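Local structure of uncharacterized protein (Porphyromonas gingivalis, 1ZBS) at residues S157-Q162 / G166-F171; S29-F34 / S47-A52. The protein is of unproven function but is probably an ATP-dependent sugar kinase of the ASKHA superfamily, putatively acting on N-acetylglucosamine. One frame throughout, in Å; residues are numbered along the deposited sequence.

Interaction 1 of 2, residues S157-Q162 / G166-F171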
loop_
_atom_site.group_PDB
_atom_site.type_symbol
_atom_site.label_atom_id
_atom_site.label_comp_id
_atom_site.label_asym_id
_atom_site.label_seq_id
_atom_site.Cartn_x
_atom_site.Cartn_y
_atom_site.Cartn_z
ATOM N N SER A 157 2.878 0.801 12.560
ATOM C CA SER A 157 3.302 1.456 13.788
ATOM C C SER A 157 3.699 0.433 14.848
ATOM O O SER A 157 4.626 0.648 15.627
ATOM C CB SER A 157 2.174 2.328 14.325
ATOM O OG SER A 157 1.034 1.531 14.543
ATOM N N LEU A 158 2.985 -0.682 14.888
ATOM C CA LEU A 158 3.290 -1.727 15.859
ATOM C C LEU A 158 4.725 -2.236 15.647
ATOM O O LEU A 158 5.520 -2.319 16.581
ATOM C CB LEU A 158 2.300 -2.871 15.681
ATOM C CG LEU A 158 2.393 -4.082 16.596
ATOM C CD1 LEU A 158 1.691 -3.787 17.915
ATOM C CD2 LEU A 158 1.735 -5.257 15.907
ATOM N N LEU A 159 5.042 -2.563 14.403
ATOM C CA LEU A 159 6.354 -3.075 14.043
ATOM C C LEU A 159 7.465 -2.056 14.267
ATOM O O LEU A 159 8.619 -2.429 14.476
ATOM C CB LEU A 159 6.336 -3.525 12.585
ATOM C CG LEU A 159 6.405 -5.028 12.300
ATOM C CD1 LEU A 159 5.937 -5.852 13.495
ATOM C CD2 LEU A 159 5.579 -5.317 11.062
ATOM N N LYS A 160 7.120 -0.775 14.249
ATOM C CA LYS A 160 8.118 0.260 14.447
ATOM C C LYS A 160 8.114 0.883 15.838
ATOM O O LYS A 160 8.494 2.042 16.026
ATOM C CB LYS A 160 7.973 1.319 13.360
ATOM C CG LYS A 160 8.122 0.698 11.984
ATOM C CD LYS A 160 8.910 1.556 11.036
ATOM C CE LYS A 160 9.006 0.857 9.698
ATOM N NZ LYS A 160 9.736 1.675 8.674
ATOM N N GLY A 161 7.674 0.089 16.810
ATOM C CA GLY A 161 7.657 0.519 18.192
ATOM C C GLY A 161 6.849 1.745 18.546
ATOM O O GLY A 161 7.242 2.499 19.434
ATOM N N GLN A 162 5.723 1.963 17.884
ATOM C CA GLN A 162 4.923 3.132 18.215
ATOM C C GLN A 162 3.787 2.770 19.167
ATOM O O GLN A 162 3.005 3.631 19.574
ATOM C CB GLN A 162 4.377 3.779 16.941
ATOM C CG GLN A 162 5.473 4.225 15.985
ATOM C CD GLN A 162 6.507 5.122 16.656
ATOM O OE1 GLN A 162 7.698 4.799 16.691
ATOM N NE2 GLN A 162 6.058 6.246 17.195
ATOM N N GLY A 166 5.348 -4.623 24.494
ATOM C CA GLY A 166 4.680 -5.909 24.587
ATOM C C GLY A 166 3.545 -6.135 23.600
ATOM O O GLY A 166 3.279 -7.278 23.230
ATOM N N LEU A 167 2.875 -5.069 23.168
ATOM C CA LEU A 167 1.759 -5.209 22.233
ATOM C C LEU A 167 2.196 -5.900 20.955
ATOM O O LEU A 167 1.480 -6.748 20.416
ATOM C CB LEU A 167 1.157 -3.843 21.883
ATOM C CG LEU A 167 -0.179 -3.844 21.123
ATOM C CD1 LEU A 167 -1.195 -4.698 21.867
ATOM C CD2 LEU A 167 -0.697 -2.418 20.975
ATOM N N CYS A 168 3.374 -5.539 20.467
ATOM C CA CYS A 168 3.872 -6.139 19.242
ATOM C C CYS A 168 4.017 -7.634 19.444
ATOM O O CYS A 168 3.477 -8.425 18.674
ATOM C CB CYS A 168 5.223 -5.529 18.858
ATOM S SG CYS A 168 5.826 -6.066 17.247
ATOM N N GLU A 169 4.741 -8.018 20.492
ATOM C CA GLU A 169 4.950 -9.427 20.782
ATOM C C GLU A 169 3.628 -10.139 21.060
ATOM O O GLU A 169 3.471 -11.311 20.729
ATOM C CB GLU A 169 5.905 -9.600 21.972
ATOM C CG GLU A 169 7.316 -9.073 21.726
ATOM C CD GLU A 169 7.482 -7.620 22.141
ATOM O OE1 GLU A 169 6.714 -6.764 21.657
ATOM O OE2 GLU A 169 8.384 -7.337 22.954
ATOM N N ALA A 170 2.677 -9.425 21.654
ATOM C CA ALA A 170 1.368 -9.997 21.953
ATOM C C ALA A 170 0.602 -10.268 20.650
ATOM O O ALA A 170 -0.115 -11.265 20.538
ATOM C CB ALA A 170 0.572 -9.046 22.842
ATOM N N PHE A 171 0.772 -9.367 19.678
ATOM C CA PHE A 171 0.133 -9.450 18.364
ATOM C C PHE A 171 0.746 -10.571 17.534
ATOM O O PHE A 171 0.043 -11.451 17.034
ATOM C CB PHE A 171 0.309 -8.116 17.604
ATOM C CG PHE A 171 -0.221 -8.131 16.184
ATOM C CD1 PHE A 171 -1.570 -7.896 15.924
ATOM C CD2 PHE A 171 0.630 -8.367 15.110
ATOM C CE1 PHE A 171 -2.067 -7.892 14.609
ATOM C CE2 PHE A 171 0.149 -8.365 13.786
ATOM C CZ PHE A 171 -1.205 -8.126 13.537
#

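Interaction 2 of 2, residues S29-F34 / S47-A52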
loop_
_atom_site.group_PDB
_atom_site.type_symbol
_atom_site.label_atom_id
_atom_site.label_comp_id
_atom_site.label_asym_id
_atom_site.label_seq_id
_atom_site.Cartn_x
_atom_site.Cartn_y
_atom_site.Cartn_z
ATOM N N SER A 29 -19.102 -17.370 -1.201
ATOM C CA SER A 29 -17.990 -16.434 -1.199
ATOM C C SER A 29 -17.664 -15.857 -2.567
ATOM O O SER A 29 -18.258 -16.230 -3.580
ATOM C CB SER A 29 -16.747 -17.114 -0.618
ATOM O OG SER A 29 -17.004 -17.628 0.679
ATOM N N GLY A 30 -16.717 -14.924 -2.568
ATOM C CA GLY A 30 -16.266 -14.287 -3.791
ATOM C C GLY A 30 -17.336 -13.692 -4.681
ATOM O O GLY A 30 -18.134 -12.861 -4.250
ATOM N N ILE A 31 -17.330 -14.114 -5.940
ATOM C CA ILE A 31 -18.291 -13.640 -6.928
ATOM C C ILE A 31 -18.123 -12.147 -7.225
ATOM O O ILE A 31 -18.707 -11.299 -6.560
ATOM C CB ILE A 31 -19.744 -13.925 -6.469
ATOM C CG1 ILE A 31 -19.898 -15.411 -6.111
ATOM C CG2 ILE A 31 -20.715 -13.567 -7.582
ATOM C CD1 ILE A 31 -21.286 -15.804 -5.637
ATOM N N ASN A 32 -17.314 -11.843 -8.235
ATOM C CA ASN A 32 -17.053 -10.469 -8.652
ATOM C C ASN A 32 -16.716 -10.475 -10.145
ATOM O O ASN A 32 -15.674 -10.987 -10.558
ATOM C CB ASN A 32 -15.882 -9.887 -7.855
ATOM C CG ASN A 32 -15.534 -8.469 -8.274
ATOM O OD1 ASN A 32 -16.116 -7.921 -9.212
ATOM N ND2 ASN A 32 -14.579 -7.867 -7.576
ATOM N N PRO A 33 -17.600 -9.896 -10.971
ATOM C CA PRO A 33 -17.460 -9.808 -12.430
ATOM C C PRO A 33 -16.236 -9.064 -12.972
ATOM O O PRO A 33 -15.804 -9.322 -14.095
ATOM C CB PRO A 33 -18.768 -9.148 -12.856
ATOM C CG PRO A 33 -19.065 -8.251 -11.702
ATOM C CD PRO A 33 -18.791 -9.156 -10.521
ATOM N N PHE A 34 -15.685 -8.138 -12.189
ATOM C CA PHE A 34 -14.519 -7.374 -12.627
ATOM C C PHE A 34 -13.219 -8.048 -12.223
ATOM O O PHE A 34 -12.206 -7.937 -12.913
ATOM C CB PHE A 34 -14.536 -5.966 -12.029
ATOM C CG PHE A 34 -13.499 -5.045 -12.613
ATOM C CD1 PHE A 34 -12.785 -4.169 -11.799
ATOM C CD2 PHE A 34 -13.252 -5.040 -13.983
ATOM C CE1 PHE A 34 -11.840 -3.294 -12.345
ATOM C CE2 PHE A 34 -12.313 -4.172 -14.540
ATOM C CZ PHE A 34 -11.603 -3.298 -13.718
ATOM N N SER A 47 -21.982 -24.522 -7.677
ATOM C CA SER A 47 -21.289 -25.423 -6.760
ATOM C C SER A 47 -21.428 -24.875 -5.348
ATOM O O SER A 47 -21.226 -25.589 -4.365
ATOM C CB SER A 47 -19.805 -25.532 -7.118
ATOM O OG SER A 47 -19.110 -24.345 -6.778
ATOM N N GLU A 48 -21.786 -23.596 -5.263
ATOM C CA GLU A 48 -21.955 -22.932 -3.979
ATOM C C GLU A 48 -23.337 -22.306 -3.856
ATOM O O GLU A 48 -23.973 -22.387 -2.806
ATOM C CB GLU A 48 -20.888 -21.844 -3.805
ATOM C CG GLU A 48 -19.453 -22.348 -3.916
ATOM C CD GLU A 48 -18.420 -21.254 -3.684
ATOM O OE1 GLU A 48 -18.337 -20.732 -2.553
ATOM O OE2 GLU A 48 -17.691 -20.915 -4.638
ATOM N N VAL A 49 -23.803 -21.683 -4.932
ATOM C CA VAL A 49 -25.104 -21.031 -4.903
ATOM C C VAL A 49 -26.260 -21.994 -5.141
ATOM O O VAL A 49 -27.166 -22.092 -4.315
ATOM C CB VAL A 49 -25.189 -19.895 -5.948
ATOM C CG1 VAL A 49 -26.435 -19.062 -5.699
ATOM C CG2 VAL A 49 -23.941 -19.030 -5.889
ATOM N N LEU A 50 -26.229 -22.699 -6.268
ATOM C CA LEU A 50 -27.289 -23.648 -6.607
ATOM C C LEU A 50 -27.550 -24.692 -5.531
ATOM O O LEU A 50 -28.692 -24.931 -5.163
ATOM C CB LEU A 50 -26.972 -24.361 -7.924
ATOM C CG LEU A 50 -27.861 -24.015 -9.124
ATOM C CD1 LEU A 50 -27.430 -24.859 -10.310
ATOM C CD2 LEU A 50 -29.330 -24.269 -8.796
ATOM N N PRO A 51 -26.493 -25.338 -5.019
ATOM C CA PRO A 51 -26.692 -26.353 -3.978
ATOM C C PRO A 51 -27.252 -25.794 -2.671
ATOM O O PRO A 51 -27.781 -26.537 -1.843
ATOM C CB PRO A 51 -25.294 -26.951 -3.811
ATOM C CG PRO A 51 -24.392 -25.800 -4.145
ATOM C CD PRO A 51 -25.066 -25.225 -5.373
ATOM N N ALA A 52 -27.134 -24.484 -2.490
ATOM C CA ALA A 52 -27.630 -23.829 -1.283
ATOM C C ALA A 52 -29.127 -23.579 -1.399
ATOM O O ALA A 52 -29.881 -23.787 -0.448
ATOM C CB ALA A 52 -26.891 -22.509 -1.067
#

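Interaction 1 of 2, residues S157-Q162 / G166-F171
Trans first torsions on both sides bring L158 and C168 together: L158 sends CG away from its own backbone N (chi1 -179°), toward helix 167-174 from the last turn of helix 147-159, and C168 turns its SG the same way at the start of helix 167-174. The CA atoms of these two residues come within 5.6 Å, so the two helices are close neighbours here. The fork of L158 then divides the work. Its CD1 methyl presses on the backbone of C168, 3.5 Å from CA, a tight carbon contact, and also lies 3.7 Å from CG of L167. The other methyl, CD2, comes obliquely onto the F171 ring, 3.4 Å from CD2 of that phenylalanine. A branched leucine suits the place because one side chain can serve a backbone and an aromatic ring at once, while the small cysteine side chain is consistent with the close approach of the two helices. L159 starts out away from helix 167-174, yet its CD1 curls back to 3.8 Å from C168 SG; it also packs on S179 and I182 of helix 179-188. F171 extends the packing to F199 and F202, whose rings it meets edge-to-face.

Helix 147-159 ends in a Schellman motif, and the chain turns toward the next helix after it. G161, at positive phi, is its C-prime residue, and the bonds from Q162 N to S157 O (2.8 Å) and from G161 N to L158 O close it. Within this turn, K160 NZ forms a salt bridge with E144 of the second subunit. No hydrogen bond links the two segments, so their association rests on shape and the burial of apolar carbon and sulfur, with the polar ties made at the helix end and the subunit boundary.

Interaction 2 of 2, residues S29-F34 / S47-A52
I31 and V49 make the apolar half of this contact, a single methyl meeting between the loop after strand 21-29 and helix 38-53. CD1 of I31 lies 4.2 Å from CG2 of V49, and the two side chains approach at a slant. The reach comes from the isoleucine: its outer chain is fully extended (chi2 180°), which carries CD1 out from a loop backbone that would otherwise stand well clear of the helix. The touch is light in itself, but both residues are buried: W14 of strand 11-18 lies against both, L78 of helix 75-85 packs on I31 and M85 of that helix on V49. Beta-branched, apolar residues fit such a site, presenting compact methyl surfaces to several neighbours.

The other half is looser and more open to solvent. The CB of E48 points toward the loop segment and its chain is extended beyond CG, yet OE1 stops 3.7 Å from S29 N, too far for more than a loose electrostatic approach; the same oxygen accepts a weak hydrogen bond from T28. A glutamate suits this partly exposed position, its long chain bringing the carboxylate to the end of the strand.

Past S29 the loop is shaped by its own bonds. G30 takes a positive phi, which a residue without a side chain adopts easily, and the carbonyl oxygens of G30 and I31 are both bonded to S7 OG. Farther on, N32 OD1 accepts from F34 N at 3.0 Å, the donor standing above the carbonyl plane, and this makes an Asx turn. The whole is a strand-to-helix connection in the N-terminal domain, where helix 38-53 packs beside the five-stranded mixed sheet of order 3-2-1-4-5, the arrangement characteristic of the ASKHA actin-like ATPase fold.

Interaction 2 comes first along the chain and closes before interaction 1 opens. Their centres lie 38 Å apart and their nearest atoms about 22 Å, so neither touches the other. Interaction 2 belongs to the half built on the sheet of strands 21-29, 11-18, 2-7, 62-67 and 91-95. Interaction 1 joins two helices inserted in sequence between strands 130-133 and 238-241 of the second sheet, which has the same 3-2-1-4-5 order. The pair thus samples both halves of a duplicated ASKHA architecture, in which relatives bind nucleotide between the domains. Interaction 1 also lies beside the second subunit, so it stands at the subunit interface as well as in its own domain.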